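Local atomic coordinates of iron transport multicopper oxidase FET3 (Saccharomyces cerevisiae, PDB entry 1ZPU), a protein that oxidises ferrous to ferric iron with four copper ions, reducing dioxygen to water, for high-affinity iron uptake through the permease FTR1, and also oxidises cuprous ions. Residues 103-112 against 460-470. Numbering follows the deposited sequence.
Sequences WYHSHTDGQY and FFHCHIEWHLL. With CU1 (copper (I) ion), chain B; CU1 (copper (I) ion), chain C; CU1 (copper (I) ion), chain D.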
loop_
_atom_site.group_PDB
_atom_site.type_symbol
_atom_site.label_atom_id
_atom_site.label_comp_id
_atom_site.label_asym_id
_atom_site.label_seq_id
_atom_site.Cartn_x
_atom_site.Cartn_y
_atom_site.Cartn_z
ATOM N N TRP A 103 6.722 -2.807 4.991
ATOM C CA TRP A 103 6.006 -2.355 6.169
ATOM C C TRP A 103 4.742 -3.169 6.407
ATOM O O TRP A 103 4.282 -3.929 5.544
ATOM C CB TRP A 103 5.677 -0.860 6.098
ATOM C CG TRP A 103 4.783 -0.417 4.955
ATOM C CD1 TRP A 103 5.028 -0.569 3.630
ATOM C CD2 TRP A 103 3.548 0.309 5.052
ATOM N NE1 TRP A 103 4.013 -0.025 2.894
ATOM C CE2 TRP A 103 3.091 0.526 3.740
ATOM C CE3 TRP A 103 2.783 0.786 6.118
ATOM C CZ2 TRP A 103 1.900 1.194 3.459
ATOM C CZ3 TRP A 103 1.600 1.458 5.843
ATOM C CH2 TRP A 103 1.169 1.655 4.524
ATOM N N TYR A 104 4.192 -3.019 7.603
ATOM C CA TYR A 104 2.960 -3.672 7.939
ATOM C C TYR A 104 1.943 -2.634 8.377
ATOM O O TYR A 104 2.288 -1.637 9.006
ATOM C CB TYR A 104 3.212 -4.693 9.038
ATOM C CG TYR A 104 3.534 -4.117 10.393
ATOM C CD1 TYR A 104 2.523 -3.847 11.306
ATOM C CD2 TYR A 104 4.854 -3.878 10.777
ATOM C CE1 TYR A 104 2.811 -3.340 12.557
ATOM C CE2 TYR A 104 5.156 -3.363 12.038
ATOM C CZ TYR A 104 4.125 -3.097 12.924
ATOM O OH TYR A 104 4.396 -2.602 14.184
ATOM N N HIS A 105 0.685 -2.862 8.032
ATOM C CA HIS A 105 -0.392 -1.975 8.442
ATOM C C HIS A 105 -1.679 -2.752 8.613
ATOM O O HIS A 105 -1.840 -3.825 8.031
ATOM C CB HIS A 105 -0.600 -0.844 7.420
ATOM C CG HIS A 105 -0.885 -1.311 6.023
ATOM N ND1 HIS A 105 -2.149 -1.662 5.594
ATOM C CD2 HIS A 105 -0.072 -1.458 4.948
ATOM C CE1 HIS A 105 -2.096 -2.021 4.321
ATOM N NE2 HIS A 105 -0.848 -1.904 3.906
ATOM N N SER A 106 -2.589 -2.215 9.416
ATOM C CA SER A 106 -3.935 -2.753 9.508
ATOM C C SER A 106 -4.579 -2.684 8.142
ATOM O O SER A 106 -4.364 -1.730 7.401
ATOM C CB SER A 106 -4.755 -1.933 10.501
ATOM O OG SER A 106 -6.133 -2.240 10.422
ATOM N N HIS A 107 -5.360 -3.694 7.791
ATOM C CA HIS A 107 -6.092 -3.653 6.526
ATOM C C HIS A 107 -7.611 -3.528 6.735
ATOM O O HIS A 107 -8.386 -3.815 5.820
ATOM C CB HIS A 107 -5.754 -4.872 5.660
ATOM C CG HIS A 107 -5.634 -4.555 4.202
ATOM N ND1 HIS A 107 -6.729 -4.391 3.384
ATOM C CD2 HIS A 107 -4.546 -4.360 3.418
ATOM C CE1 HIS A 107 -6.321 -4.113 2.158
ATOM N NE2 HIS A 107 -5.001 -4.080 2.154
ATOM N N THR A 108 -8.031 -3.101 7.931
ATOM C CA THR A 108 -9.439 -2.864 8.179
ATOM C C THR A 108 -9.811 -1.486 7.621
ATOM O O THR A 108 -9.293 -1.118 6.570
ATOM C CB THR A 108 -9.826 -3.152 9.642
ATOM O OG1 THR A 108 -9.495 -4.515 9.932
ATOM C CG2 THR A 108 -11.318 -2.990 9.859
ATOM N N ASP A 109 -10.709 -0.741 8.269
ATOM C CA ASP A 109 -11.357 0.433 7.647
ATOM C C ASP A 109 -10.317 1.521 7.313
ATOM O O ASP A 109 -9.669 1.473 6.259
ATOM C CB ASP A 109 -12.472 0.968 8.562
ATOM C CG ASP A 109 -13.769 0.065 8.553
ATOM O OD1 ASP A 109 -14.583 0.194 7.586
ATOM O OD2 ASP A 109 -14.000 -0.724 9.529
ATOM N N GLY A 110 -10.133 2.488 8.206
ATOM C CA GLY A 110 -9.094 3.491 8.007
ATOM C C GLY A 110 -8.053 3.308 9.078
ATOM O O GLY A 110 -7.068 4.060 9.159
ATOM N N GLN A 111 -8.301 2.301 9.906
ATOM C CA GLN A 111 -7.442 1.905 11.003
ATOM C C GLN A 111 -5.958 2.338 10.879
ATOM O O GLN A 111 -5.459 3.025 11.758
ATOM C CB GLN A 111 -7.589 0.398 11.177
ATOM C CG GLN A 111 -7.352 -0.125 12.550
ATOM C CD GLN A 111 -8.394 -1.160 12.939
ATOM O OE1 GLN A 111 -8.109 -2.356 13.020
ATOM N NE2 GLN A 111 -9.617 -0.699 13.166
ATOM N N TYR A 112 -5.240 1.988 9.816
ATOM C CA TYR A 112 -3.800 2.332 9.839
ATOM C C TYR A 112 -3.452 3.830 9.892
ATOM O O TYR A 112 -2.441 4.197 10.485
ATOM C CB TYR A 112 -2.928 1.560 8.837
ATOM C CG TYR A 112 -2.744 2.133 7.447
ATOM C CD1 TYR A 112 -1.814 3.150 7.183
ATOM C CD2 TYR A 112 -3.448 1.598 6.374
ATOM C CE1 TYR A 112 -1.632 3.638 5.883
ATOM C CE2 TYR A 112 -3.280 2.066 5.094
ATOM C CZ TYR A 112 -2.378 3.075 4.844
ATOM O OH TYR A 112 -2.269 3.499 3.536
ATOM N N PHE A 460 -5.332 -8.991 -3.593
ATOM C CA PHE A 460 -6.078 -7.749 -3.735
ATOM C C PHE A 460 -5.328 -6.811 -4.672
ATOM O O PHE A 460 -4.121 -6.614 -4.533
ATOM C CB PHE A 460 -6.272 -7.101 -2.352
ATOM C CG PHE A 460 -7.574 -6.354 -2.175
ATOM C CD1 PHE A 460 -8.552 -6.345 -3.166
ATOM C CD2 PHE A 460 -7.836 -5.681 -0.983
ATOM C CE1 PHE A 460 -9.765 -5.650 -2.975
ATOM C CE2 PHE A 460 -9.059 -4.992 -0.778
ATOM C CZ PHE A 460 -10.011 -4.974 -1.776
ATOM N N PHE A 461 -6.041 -6.256 -5.645
ATOM C CA PHE A 461 -5.492 -5.180 -6.464
ATOM C C PHE A 461 -6.335 -3.924 -6.283
ATOM O O PHE A 461 -7.498 -3.896 -6.695
ATOM C CB PHE A 461 -5.424 -5.563 -7.940
ATOM C CG PHE A 461 -4.892 -4.472 -8.811
ATOM C CD1 PHE A 461 -3.530 -4.208 -8.857
ATOM C CD2 PHE A 461 -5.758 -3.687 -9.569
ATOM C CE1 PHE A 461 -3.035 -3.193 -9.656
ATOM C CE2 PHE A 461 -5.269 -2.655 -10.369
ATOM C CZ PHE A 461 -3.899 -2.414 -10.411
ATOM N N HIS A 462 -5.752 -2.896 -5.670
ATOM C CA HIS A 462 -6.519 -1.718 -5.288
ATOM C C HIS A 462 -5.687 -0.464 -5.195
ATOM O O HIS A 462 -4.455 -0.518 -5.154
ATOM C CB HIS A 462 -7.168 -1.939 -3.927
ATOM C CG HIS A 462 -6.184 -2.066 -2.811
ATOM N ND1 HIS A 462 -5.751 -0.985 -2.073
ATOM C CD2 HIS A 462 -5.538 -3.146 -2.314
ATOM C CE1 HIS A 462 -4.873 -1.394 -1.173
ATOM N NE2 HIS A 462 -4.723 -2.700 -1.301
ATOM N N CYS A 463 -6.383 0.663 -5.115
ATOM C CA CYS A 463 -5.768 1.926 -4.773
ATOM C C CYS A 463 -5.438 1.954 -3.282
ATOM O O CYS A 463 -6.250 1.576 -2.431
ATOM C CB CYS A 463 -6.703 3.066 -5.130
ATOM S SG CYS A 463 -5.986 4.671 -4.838
ATOM N N HIS A 464 -4.236 2.401 -2.964
ATOM C CA HIS A 464 -3.775 2.420 -1.589
ATOM C C HIS A 464 -4.153 3.701 -0.835
ATOM O O HIS A 464 -3.757 3.884 0.311
ATOM C CB HIS A 464 -2.279 2.175 -1.530
ATOM C CG HIS A 464 -1.861 1.402 -0.326
ATOM N ND1 HIS A 464 -1.866 1.941 0.943
ATOM C CD2 HIS A 464 -1.451 0.117 -0.190
ATOM C CE1 HIS A 464 -1.468 1.021 1.808
ATOM N NE2 HIS A 464 -1.204 -0.093 1.145
ATOM N N ILE A 465 -4.918 4.581 -1.470
ATOM C CA ILE A 465 -5.452 5.727 -0.775
ATOM C C ILE A 465 -6.642 5.228 0.000
ATOM O O ILE A 465 -7.639 4.808 -0.580
ATOM C CB ILE A 465 -5.902 6.839 -1.732
ATOM C CG1 ILE A 465 -4.686 7.566 -2.330
ATOM C CG2 ILE A 465 -6.844 7.828 -0.996
ATOM C CD1 ILE A 465 -5.022 8.476 -3.503
ATOM N N GLU A 466 -6.533 5.279 1.318
ATOM C CA GLU A 466 -7.508 4.669 2.198
ATOM C C GLU A 466 -8.947 5.077 1.907
ATOM O O GLU A 466 -9.866 4.247 1.967
ATOM C CB GLU A 466 -7.117 4.967 3.635
ATOM C CG GLU A 466 -6.087 3.967 4.161
ATOM C CD GLU A 466 -6.719 2.600 4.481
ATOM O OE1 GLU A 466 -7.503 2.533 5.472
ATOM O OE2 GLU A 466 -6.434 1.613 3.741
ATOM N N TRP A 467 -9.136 6.352 1.577
ATOM C CA TRP A 467 -10.452 6.867 1.234
ATOM C C TRP A 467 -11.013 6.188 -0.012
ATOM O O TRP A 467 -12.196 5.871 -0.065
ATOM C CB TRP A 467 -10.392 8.379 1.049
ATOM C CG TRP A 467 -9.673 9.079 2.180
ATOM C CD1 TRP A 467 -8.510 9.793 2.095
ATOM C CD2 TRP A 467 -10.078 9.126 3.565
ATOM N NE1 TRP A 467 -8.174 10.290 3.340
ATOM C CE2 TRP A 467 -9.112 9.889 4.255
ATOM C CE3 TRP A 467 -11.163 8.599 4.277
ATOM C CZ2 TRP A 467 -9.193 10.139 5.623
ATOM C CZ3 TRP A 467 -11.247 8.839 5.637
ATOM C CH2 TRP A 467 -10.262 9.606 6.300
ATOM N N HIS A 468 -10.159 5.944 -1.000
ATOM C CA HIS A 468 -10.606 5.354 -2.241
ATOM C C HIS A 468 -10.896 3.854 -2.093
ATOM O O HIS A 468 -11.803 3.309 -2.751
ATOM C CB HIS A 468 -9.611 5.643 -3.364
ATOM C CG HIS A 468 -9.417 7.107 -3.635
ATOM N ND1 HIS A 468 -8.401 7.590 -4.435
ATOM C CD2 HIS A 468 -10.095 8.194 -3.197
ATOM C CE1 HIS A 468 -8.468 8.906 -4.485
ATOM N NE2 HIS A 468 -9.484 9.296 -3.740
ATOM N N LEU A 469 -10.129 3.195 -1.226
ATOM C CA LEU A 469 -10.393 1.808 -0.887
ATOM C C LEU A 469 -11.732 1.691 -0.153
ATOM O O LEU A 469 -12.487 0.748 -0.379
ATOM C CB LEU A 469 -9.260 1.253 -0.048
ATOM C CG LEU A 469 -9.302 -0.226 0.335
ATOM C CD1 LEU A 469 -9.296 -1.166 -0.894
ATOM C CD2 LEU A 469 -8.138 -0.512 1.291
ATOM N N LEU A 470 -12.031 2.664 0.707
ATOM C CA LEU A 470 -13.343 2.756 1.359
ATOM C C LEU A 470 -14.457 2.964 0.358
ATOM O O LEU A 470 -15.570 2.459 0.558
ATOM C CB LEU A 470 -13.378 3.876 2.397
ATOM C CG LEU A 470 -12.888 3.444 3.774
ATOM C CD1 LEU A 470 -12.399 4.643 4.576
ATOM C CD2 LEU A 470 -13.982 2.678 4.524
HETATM CU CU CU1 B . -0.005 -1.754 2.025
HETATM CU CU CU1 C . -7.168 6.361 -5.581
HETATM CU CU CU1 D . -4.147 -4.166 0.249
#
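His464 brings the rim of its imidazole against Tyr112 and His105, while its CE1 lies obliquely 3.8 Å from Trp103 CZ2; the four form an aromatic cluster beside one type 3 copper, which of them only the two histidines bind. His105 NE2 binds that ion at 2.1 Å and His464 NE2 at 2.2 Å, the two imidazoles arriving from opposite directions with their planes 82° apart; His62 supplies a third ligand. The second type 3 copper is held in the same way by NE2 of His107 and of His462, with His397 completing the site. ND1 of His105 donates to Ser106 O (2.9 Å) within its ring plane, and ND1 of His462 likewise to Cys463 O, which, together with the metal bond at NE2, holds the rotation of each ring. His107 CE1 meets the edge of Phe460, 3.8 Å from CD2. Glu466 crosses Tyr112 obliquely, CG and OE2 each 3.5 Å from CE2 of the ring, the carboxylate turned 52° from the ring plane; a fold at its second torsion (chi2 -75°) brings OE1 to the turn at Asp109 and Gly110. Tyr112 OH is hydrogen-bonded to Gly196 O. Cys463 binds the type 1 copper with His468 and His392, and the sequence His462-Cys463-His464 forms the His-Cys-His link from it to the type 3 pair. The contact thus binds the type 3 pair of the trinuclear cluster, whose type 2 copper is held by His60 and His395, between the first and third cupredoxin domains, strand 100-105 and its following loop facing strand 457-463 and helix 466-470.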